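Local structure of avirulence protein AVRPPH3 (1UKF) at residues A[22-27]-A[39-44]; A[52-57]-A[83-88]; A[108-113]-A[158-163]; A[134-137]-A[142-145]. The protein is the mature product of a self-cleaving C58-family cysteine protease that acts in infected plant cells and probably impairs host defence where the matching resistance genes are lacking. One frame throughout, in Å; residues are numbered along the deposited sequence.

Contact 1 of 4, residues A[22-27]-A[39-44]; sequences STEWLV and DHLDYN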
# COMPACT_ATOMS: atom_id res chain seq x y z
N SER A 22 -1.27 -6.35 -1.67
CA SER A 22 -0.51 -5.52 -0.74
C SER A 22 -0.44 -6.18 0.63
O SER A 22 0.60 -6.13 1.29
CB SER A 22 -1.13 -4.13 -0.64
OG SER A 22 -0.96 -3.42 -1.85
N THR A 23 -1.54 -6.78 1.06
CA THR A 23 -1.55 -7.44 2.36
C THR A 23 -0.68 -8.70 2.31
O THR A 23 0.04 -8.99 3.27
CB THR A 23 -2.98 -7.79 2.79
OG1 THR A 23 -3.76 -6.58 2.87
CG2 THR A 23 -2.98 -8.44 4.17
N GLU A 24 -0.71 -9.43 1.20
CA GLU A 24 0.12 -10.63 1.07
C GLU A 24 1.59 -10.19 1.13
O GLU A 24 2.42 -10.84 1.76
CB GLU A 24 -0.18 -11.34 -0.25
CG GLU A 24 0.74 -12.53 -0.60
CD GLU A 24 0.61 -13.71 0.35
OE1 GLU A 24 -0.31 -13.74 1.18
OE2 GLU A 24 1.45 -14.64 0.24
N TRP A 25 1.91 -9.07 0.49
CA TRP A 25 3.29 -8.57 0.52
C TRP A 25 3.67 -8.24 1.97
O TRP A 25 4.78 -8.55 2.40
CB TRP A 25 3.43 -7.31 -0.34
CG TRP A 25 4.84 -6.77 -0.36
CD1 TRP A 25 5.86 -7.16 -1.17
CD2 TRP A 25 5.37 -5.75 0.50
NE1 TRP A 25 7.00 -6.44 -0.88
CE2 TRP A 25 6.72 -5.57 0.14
CE3 TRP A 25 4.83 -4.97 1.53
CZ2 TRP A 25 7.55 -4.64 0.78
CZ3 TRP A 25 5.65 -4.05 2.16
CH2 TRP A 25 6.99 -3.89 1.79
N LEU A 26 2.76 -7.62 2.72
CA LEU A 26 3.05 -7.28 4.10
C LEU A 26 3.38 -8.52 4.91
O LEU A 26 4.31 -8.51 5.73
CB LEU A 26 1.86 -6.56 4.75
CG LEU A 26 1.69 -5.07 4.43
CD1 LEU A 26 0.39 -4.55 5.03
CD2 LEU A 26 2.87 -4.29 4.97
N VAL A 27 2.64 -9.60 4.68
CA VAL A 27 2.86 -10.85 5.40
C VAL A 27 4.26 -11.42 5.15
O VAL A 27 4.90 -11.90 6.08
CB VAL A 27 1.81 -11.91 5.02
CG1 VAL A 27 2.16 -13.26 5.64
CG2 VAL A 27 0.43 -11.45 5.50
N ASP A 39 8.37 -12.38 -7.61
CA ASP A 39 8.14 -13.65 -8.31
C ASP A 39 6.97 -14.37 -7.62
O ASP A 39 6.14 -15.00 -8.27
CB ASP A 39 9.38 -14.55 -8.25
CG ASP A 39 10.49 -14.08 -9.19
OD1 ASP A 39 10.23 -13.22 -10.05
OD2 ASP A 39 11.62 -14.60 -9.07
N HIS A 40 6.92 -14.26 -6.30
CA HIS A 40 5.86 -14.87 -5.51
C HIS A 40 4.48 -14.30 -5.85
O HIS A 40 3.50 -15.04 -5.98
CB HIS A 40 6.16 -14.65 -4.02
CG HIS A 40 5.05 -15.07 -3.10
ND1 HIS A 40 4.69 -16.39 -2.93
CD2 HIS A 40 4.25 -14.36 -2.28
CE1 HIS A 40 3.71 -16.47 -2.04
NE2 HIS A 40 3.43 -15.25 -1.63
N LEU A 41 4.43 -12.98 -6.02
CA LEU A 41 3.19 -12.28 -6.32
C LEU A 41 2.82 -12.23 -7.80
O LEU A 41 1.71 -11.84 -8.14
CB LEU A 41 3.28 -10.85 -5.77
CG LEU A 41 3.48 -10.74 -4.26
CD1 LEU A 41 3.97 -9.34 -3.90
CD2 LEU A 41 2.19 -11.07 -3.55
N ASP A 42 3.76 -12.62 -8.66
CA ASP A 42 3.52 -12.60 -10.10
C ASP A 42 2.39 -13.57 -10.47
O ASP A 42 2.02 -14.43 -9.68
CB ASP A 42 4.80 -12.95 -10.87
CG ASP A 42 4.94 -12.17 -12.18
OD1 ASP A 42 3.91 -11.72 -12.72
OD2 ASP A 42 6.08 -12.01 -12.66
N TYR A 43 1.87 -13.43 -11.68
CA TYR A 43 0.73 -14.22 -12.14
C TYR A 43 0.82 -15.74 -12.05
O TYR A 43 -0.20 -16.39 -11.84
CB TYR A 43 0.35 -13.78 -13.55
CG TYR A 43 0.14 -12.29 -13.62
CD1 TYR A 43 1.09 -11.46 -14.22
CD2 TYR A 43 -0.96 -11.69 -13.02
CE1 TYR A 43 0.95 -10.08 -14.21
CE2 TYR A 43 -1.11 -10.31 -13.00
CZ TYR A 43 -0.15 -9.51 -13.59
OH TYR A 43 -0.28 -8.14 -13.55
N ASN A 44 2.01 -16.30 -12.20
CA ASN A 44 2.15 -17.75 -12.12
C ASN A 44 2.64 -18.16 -10.73
O ASN A 44 3.04 -19.31 -10.52
CB ASN A 44 3.13 -18.25 -13.19
CG ASN A 44 4.56 -17.84 -12.91
OD1 ASN A 44 4.82 -16.82 -12.28
ND2 ASN A 44 5.51 -18.64 -13.39

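Contact 2 of 4, residues A[52-57]-A[83-88]; sequences SERHQV and EDAGFS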
# COMPACT_ATOMS: atom_id res chain seq x y z
N SER A 52 -5.28 -12.89 -4.22
CA SER A 52 -6.65 -12.86 -4.70
C SER A 52 -7.60 -13.27 -3.59
O SER A 52 -8.66 -12.66 -3.41
CB SER A 52 -6.81 -13.79 -5.91
OG SER A 52 -8.14 -13.76 -6.39
N GLU A 53 -7.22 -14.29 -2.83
CA GLU A 53 -8.04 -14.77 -1.72
C GLU A 53 -8.17 -13.67 -0.67
O GLU A 53 -9.25 -13.45 -0.12
CB GLU A 53 -7.41 -16.01 -1.07
CG GLU A 53 -7.35 -17.23 -1.96
CD GLU A 53 -6.78 -18.43 -1.24
OE1 GLU A 53 -7.34 -18.81 -0.18
OE2 GLU A 53 -5.77 -19.00 -1.71
N ARG A 54 -7.07 -12.99 -0.37
CA ARG A 54 -7.12 -11.90 0.60
C ARG A 54 -7.98 -10.77 0.06
O ARG A 54 -8.71 -10.13 0.82
CB ARG A 54 -5.71 -11.38 0.91
CG ARG A 54 -4.80 -12.38 1.59
CD ARG A 54 -3.50 -11.71 2.04
NE ARG A 54 -2.49 -12.68 2.47
CZ ARG A 54 -2.52 -13.36 3.61
NH1 ARG A 54 -3.52 -13.20 4.46
NH2 ARG A 54 -1.55 -14.23 3.88
N HIS A 55 -7.92 -10.52 -1.24
CA HIS A 55 -8.72 -9.46 -1.80
C HIS A 55 -10.20 -9.80 -1.68
O HIS A 55 -11.05 -8.91 -1.58
CB HIS A 55 -8.36 -9.20 -3.26
CG HIS A 55 -8.75 -7.83 -3.73
ND1 HIS A 55 -8.10 -6.70 -3.29
CD2 HIS A 55 -9.78 -7.41 -4.51
CE1 HIS A 55 -8.71 -5.63 -3.78
NE2 HIS A 55 -9.73 -6.04 -4.52
N GLN A 56 -10.52 -11.09 -1.68
CA GLN A 56 -11.91 -11.51 -1.53
C GLN A 56 -12.36 -11.21 -0.10
O GLN A 56 -13.53 -10.89 0.13
CB GLN A 56 -12.06 -13.01 -1.83
CG GLN A 56 -11.79 -13.37 -3.28
CD GLN A 56 -12.38 -14.71 -3.65
OE1 GLN A 56 -12.32 -15.67 -2.88
NE2 GLN A 56 -12.95 -14.80 -4.85
N VAL A 57 -11.45 -11.31 0.86
CA VAL A 57 -11.78 -10.98 2.25
C VAL A 57 -12.11 -9.48 2.27
O VAL A 57 -13.07 -9.06 2.91
CB VAL A 57 -10.59 -11.27 3.20
CG1 VAL A 57 -10.89 -10.74 4.59
CG2 VAL A 57 -10.33 -12.77 3.26
N GLU A 83 -6.63 -7.64 9.36
CA GLU A 83 -6.88 -8.47 10.54
C GLU A 83 -6.90 -9.95 10.14
O GLU A 83 -6.45 -10.81 10.89
CB GLU A 83 -8.20 -8.10 11.21
CG GLU A 83 -8.20 -6.69 11.78
CD GLU A 83 -9.41 -6.41 12.63
OE1 GLU A 83 -10.50 -6.95 12.34
OE2 GLU A 83 -9.28 -5.63 13.60
N ASP A 84 -7.41 -10.23 8.94
CA ASP A 84 -7.47 -11.59 8.44
C ASP A 84 -6.05 -12.14 8.28
O ASP A 84 -5.83 -13.35 8.38
CB ASP A 84 -8.18 -11.62 7.08
CG ASP A 84 -8.14 -12.99 6.43
OD1 ASP A 84 -8.82 -13.91 6.93
OD2 ASP A 84 -7.43 -13.15 5.42
N ALA A 85 -5.10 -11.25 8.02
CA ALA A 85 -3.70 -11.62 7.84
C ALA A 85 -2.94 -11.73 9.15
O ALA A 85 -1.73 -12.00 9.15
CB ALA A 85 -3.02 -10.61 6.92
N GLY A 86 -3.62 -11.52 10.27
CA GLY A 86 -2.97 -11.63 11.56
C GLY A 86 -2.47 -10.33 12.16
O GLY A 86 -1.81 -10.33 13.20
N PHE A 87 -2.79 -9.21 11.51
CA PHE A 87 -2.37 -7.90 12.00
C PHE A 87 -3.50 -7.25 12.78
O PHE A 87 -4.64 -7.70 12.74
CB PHE A 87 -2.01 -6.95 10.86
CG PHE A 87 -0.89 -7.42 9.98
CD1 PHE A 87 -1.17 -7.92 8.71
CD2 PHE A 87 0.43 -7.32 10.39
CE1 PHE A 87 -0.13 -8.31 7.86
CE2 PHE A 87 1.47 -7.71 9.55
CZ PHE A 87 1.19 -8.21 8.28
N SER A 88 -3.16 -6.17 13.46
CA SER A 88 -4.14 -5.39 14.21
C SER A 88 -3.83 -3.92 13.95
O SER A 88 -2.67 -3.56 13.74
CB SER A 88 -4.04 -5.69 15.70
OG SER A 88 -2.74 -5.42 16.20
O HOH W 1 -5.70 -11.27 4.60
O HOH W 2 -3.76 -15.06 6.65

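Contact 3 of 4, residues A[108-113]-A[158-163]; sequences TVAHDV and SAAPQL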
# COMPACT_ATOMS: atom_id res chain seq x y z
N THR A 108 4.82 14.39 4.82
CA THR A 108 3.89 14.05 5.89
C THR A 108 3.70 12.54 5.99
O THR A 108 3.77 11.97 7.08
CB THR A 108 2.52 14.72 5.68
OG1 THR A 108 2.69 16.14 5.64
CG2 THR A 108 1.57 14.35 6.82
N VAL A 109 3.47 11.89 4.85
CA VAL A 109 3.28 10.45 4.84
C VAL A 109 4.55 9.73 5.28
O VAL A 109 4.50 8.77 6.04
CB VAL A 109 2.85 9.96 3.44
CG1 VAL A 109 2.77 8.44 3.42
CG2 VAL A 109 1.49 10.55 3.08
N ALA A 110 5.70 10.20 4.81
CA ALA A 110 6.98 9.60 5.17
C ALA A 110 7.20 9.66 6.68
O ALA A 110 7.70 8.71 7.29
CB ALA A 110 8.12 10.30 4.45
N HIS A 111 6.84 10.79 7.29
CA HIS A 111 7.01 10.95 8.72
C HIS A 111 6.18 9.90 9.46
O HIS A 111 6.56 9.43 10.54
CB HIS A 111 6.57 12.35 9.16
CG HIS A 111 6.62 12.55 10.64
ND1 HIS A 111 7.80 12.51 11.36
CD2 HIS A 111 5.64 12.79 11.54
CE1 HIS A 111 7.53 12.72 12.64
NE2 HIS A 111 6.23 12.89 12.78
N ASP A 112 5.05 9.53 8.88
CA ASP A 112 4.17 8.54 9.50
C ASP A 112 4.59 7.10 9.24
O ASP A 112 4.51 6.26 10.14
CB ASP A 112 2.73 8.70 9.01
CG ASP A 112 2.14 10.07 9.32
OD1 ASP A 112 2.41 10.60 10.41
OD2 ASP A 112 1.38 10.59 8.47
N VAL A 113 5.05 6.81 8.03
CA VAL A 113 5.39 5.44 7.66
C VAL A 113 6.85 5.03 7.68
O VAL A 113 7.16 3.85 7.82
CB VAL A 113 4.80 5.10 6.26
CG1 VAL A 113 3.32 5.45 6.23
CG2 VAL A 113 5.55 5.84 5.16
N SER A 158 15.69 8.27 5.44
CA SER A 158 16.01 9.65 5.06
C SER A 158 15.40 10.07 3.72
O SER A 158 14.91 11.19 3.58
CB SER A 158 17.53 9.84 4.99
OG SER A 158 18.17 9.53 6.21
N ALA A 159 15.46 9.17 2.75
CA ALA A 159 14.96 9.46 1.40
C ALA A 159 13.51 9.06 1.15
O ALA A 159 13.00 9.25 0.04
CB ALA A 159 15.87 8.80 0.37
N ALA A 160 12.84 8.52 2.16
CA ALA A 160 11.45 8.10 2.00
C ALA A 160 10.55 9.21 1.45
O ALA A 160 9.67 8.95 0.63
CB ALA A 160 10.91 7.59 3.33
N PRO A 161 10.75 10.47 1.88
CA PRO A 161 9.90 11.54 1.35
C PRO A 161 10.01 11.66 -0.17
O PRO A 161 9.02 11.94 -0.85
CB PRO A 161 10.43 12.78 2.06
CG PRO A 161 10.89 12.25 3.37
CD PRO A 161 11.60 10.97 2.98
N GLN A 162 11.22 11.46 -0.69
CA GLN A 162 11.48 11.55 -2.12
C GLN A 162 10.82 10.40 -2.86
O GLN A 162 10.28 10.58 -3.95
CB GLN A 162 12.98 11.56 -2.38
N LEU A 163 10.87 9.21 -2.27
CA LEU A 163 10.27 8.04 -2.88
C LEU A 163 8.75 8.20 -2.94
O LEU A 163 8.14 7.99 -3.99
CB LEU A 163 10.64 6.78 -2.09
CG LEU A 163 9.90 5.47 -2.38
CD1 LEU A 163 9.78 5.24 -3.88
CD2 LEU A 163 10.65 4.32 -1.72

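Contact 4 of 4, residues A[134-137]-A[142-145]; sequences IACS and QFKL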
# COMPACT_ATOMS: atom_id res chain seq x y z
N ILE A 134 -1.56 0.12 -1.61
CA ILE A 134 -0.14 -0.20 -1.67
C ILE A 134 0.26 -0.51 -0.23
O ILE A 134 -0.55 -0.38 0.69
CB ILE A 134 0.70 0.99 -2.22
CG1 ILE A 134 0.59 2.21 -1.31
CG2 ILE A 134 0.25 1.31 -3.64
CD1 ILE A 134 1.46 3.38 -1.75
N ALA A 135 1.50 -0.95 -0.02
CA ALA A 135 1.94 -1.28 1.32
C ALA A 135 3.39 -0.89 1.54
O ALA A 135 4.14 -0.69 0.59
CB ALA A 135 1.75 -2.78 1.58
N CYS A 136 3.78 -0.79 2.80
CA CYS A 136 5.16 -0.45 3.11
C CYS A 136 5.54 -1.00 4.47
O CYS A 136 4.69 -1.25 5.33
CB CYS A 136 5.39 1.06 3.04
SG CYS A 136 4.39 2.08 4.15
N SER A 137 6.84 -1.22 4.64
CA SER A 137 7.38 -1.75 5.88
C SER A 137 8.75 -1.14 6.09
O SER A 137 9.57 -1.09 5.17
CB SER A 137 7.50 -3.27 5.79
OG SER A 137 8.10 -3.81 6.96
N GLN A 142 16.10 0.61 6.63
CA GLN A 142 15.55 0.25 5.32
C GLN A 142 14.03 0.40 5.18
O GLN A 142 13.26 -0.28 5.85
CB GLN A 142 15.95 -1.20 4.99
CG GLN A 142 15.37 -1.76 3.70
CD GLN A 142 15.75 -3.21 3.49
OE1 GLN A 142 15.64 -4.03 4.40
NE2 GLN A 142 16.21 -3.53 2.29
N PHE A 143 13.61 1.30 4.29
CA PHE A 143 12.19 1.53 4.04
C PHE A 143 11.81 0.81 2.75
O PHE A 143 12.39 1.08 1.69
CB PHE A 143 11.89 3.02 3.91
CG PHE A 143 10.46 3.32 3.58
CD1 PHE A 143 9.45 3.03 4.49
CD2 PHE A 143 10.11 3.87 2.35
CE1 PHE A 143 8.11 3.27 4.18
CE2 PHE A 143 8.77 4.12 2.03
CZ PHE A 143 7.77 3.82 2.95
N LYS A 144 10.84 -0.10 2.84
CA LYS A 144 10.38 -0.87 1.68
C LYS A 144 8.95 -0.46 1.33
O LYS A 144 8.11 -0.31 2.21
CB LYS A 144 10.37 -2.37 1.99
CG LYS A 144 11.70 -2.99 2.38
CD LYS A 144 11.50 -4.47 2.69
CE LYS A 144 12.80 -5.17 3.05
NZ LYS A 144 12.56 -6.60 3.38
N LEU A 145 8.68 -0.29 0.04
CA LEU A 145 7.35 0.07 -0.41
C LEU A 145 6.97 -0.78 -1.62
O LEU A 145 7.76 -0.94 -2.55
CB LEU A 145 7.28 1.56 -0.76
CG LEU A 145 5.89 2.07 -1.19
CD1 LEU A 145 5.75 3.53 -0.80
CD2 LEU A 145 5.69 1.88 -2.69

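Contact 1 of 4, residues A[22-27]-A[39-44]
H40 gives its NE2 proton to E24 in an almost perfectly straight hydrogen bond: NE2 of H40 lies 2.8 Å from OE2 of E24, with 178° at the hydrogen. The carboxylate oxygen sits in the plane of the imidazole and uses its anti lone pair, the one turned away from OE1. The oxygen thus meets the ring at its edge; the side chains cross at about a right angle, their planes 33° apart. A bend at the second torsion of E24 (chi2 66°) folds its carboxylate back, leaving the methylene to pack; CG of E24 rests 3.6 Å from CD2 of L41. The other fork of L41 serves W25, with CD1 of L41 placed 4.0 Å from CD1 of W25 at the edge of the indole, near its plane. The second oxygen of E24 forms a salt bridge to NE of R54, so a histidine and an arginine share the carboxylate, which probably favours its ionised form. Helix 34-41 packs here by its last turn against helix 18-27, the central helix of the papain-like fold; W25 packs on A135 and S137 of strand 130-139, stacks on F146 and bonds E152 through NE1, while R54 reaches over from helix 46-67.

Contact 2 of 4, residues A[52-57]-A[83-88]
R54 and A85 form the tight, more enclosed part of the contact. The chain of R54, extended from CG to NE, brings its NH1 to 3.6 Å from CB of A85, which approaches the guanidinium obliquely. V57, one helical turn further on, makes an apolar contact at the rim, close to the waters: CG1 of V57 lies 3.8 Å from CB of D84, while CG2 of V57 comes within 3.6 Å of OD2 of D84. The polar side is looser and wet. NH1 of R54 and OD2 of D84 stay 4.0 Å apart, too far for a salt bridge, and water 1 bridges the two groups, accepting from NH1 of R54 and donating to OD2 of D84 at 2.7 Å. Water 2 also accepts from NH1 of R54, and donates to the backbone O of D84 at 3.2 Å. Both waters lie in the guanidinium plane, while NE of R54 pairs directly with E24. G86, with positive phi (96°), ends the helix in a Schellman motif and turns the chain toward the strand beginning at S88. Helix 46-67 therefore meets the last turn of helix 73-84 through a partly hydrated seam, with V27 and T23 of helix 18-27 behind A85.

Contact 3 of 4, residues A[108-113]-A[158-163]
The pyrrolidine ring of P161 offers one of its faces to A110, whose methyl sits almost squarely above it. CB of A110 is 3.6 Å from CG of P161 and 3.7 Å from N of P161, and the other ring atoms follow at only slightly greater range, as expected for a methyl over the middle of the ring. The C-gamma exo pucker tips CG out of the ring toward A110, which accounts for its being the nearest ring atom. At one side of the ring A160 joins in, its CB standing 4.0 Å from CB of A110. Little bulk intervenes, and the backbones come close: CA of A110 and CA of P161 are separated by 5.2 Å. P161 lies in the first turn of helix 160-173, where the missing amide hydrogen of proline costs no intrahelical bond. Helix 102-113 is the partner, and I164 extends the apolar patch by touching V109, A110 and V113, while A160 reaches down to F143 of the sheet. No hydrogen bond or charge pair crosses between the two segments, so their direct contact rests on van der Waals fit and burial of carbon, with short side chains permitting the close approach.

Contact 4 of 4, residues A[134-137]-A[142-145]
The side chain of C136 rises from the sheet beside the ring of F143, with L145 as its non-hydrogen-bonded partner on the next strand. Its CB starts 3.2 Å from the backbone O of K144 and makes the closer contact with the ring, 3.6 Å from CZ of F143; CB of L145 is a further neighbour at 4.3 Å. The first torsion (chi1 59°) places SG between the backbone N and the carbonyl carbon, the crowded position, and the sulfur turns up and away from the ring, staying 3.9 Å from CE1 of F143. SG lies 5.0 Å from the centroid of the F143 ring in an oblique sulfur-aromatic contact, and on the side away from the strand it meets V113 of helix 102-113. F143 makes this possible with CG anti to its own backbone N (chi1 177°), which swings the ring diagonally across to C136. The strands themselves are joined at the hydrogen-bonded pair S137 and K144, with N of S137 2.9 Å from O of K144 and N of K144 2.8 Å from O of S137. K144 then runs out extended, and its NZ forms a salt bridge with E139 and a hydrogen bond to S29 O. This hairpin lies in the middle of the antiparallel sheet, between strands 119-126 and 151-156. The face bearing I134, C136, F143 and L145 is covered by helices 160-173 and 102-113, whereas A135 and K144 meet helix 18-27 across the other.

In the fold
The central hairpin of contact 4 lies between contacts 1 and 3. On one face it touches contact 1, whose centre is 13 Å away, through S22 and L26 packed on I134, A135 and C136; on the other it receives contact 3, centred 10 Å off, where V113, A160 and L163 pack on F143. Contacts 1 and 3 do not touch. Contact 2 adjoins contact 1 through the salt bridge of E24 OE1 with R54 NE (2.7 Å), but its nearest atoms stay about 8 Å from contact 4. Of the active-site residues C18, H132 and D147, the last two have side chains about 4 Å from that of I134, and the side chain of W25 is about 10 Å from that of C18.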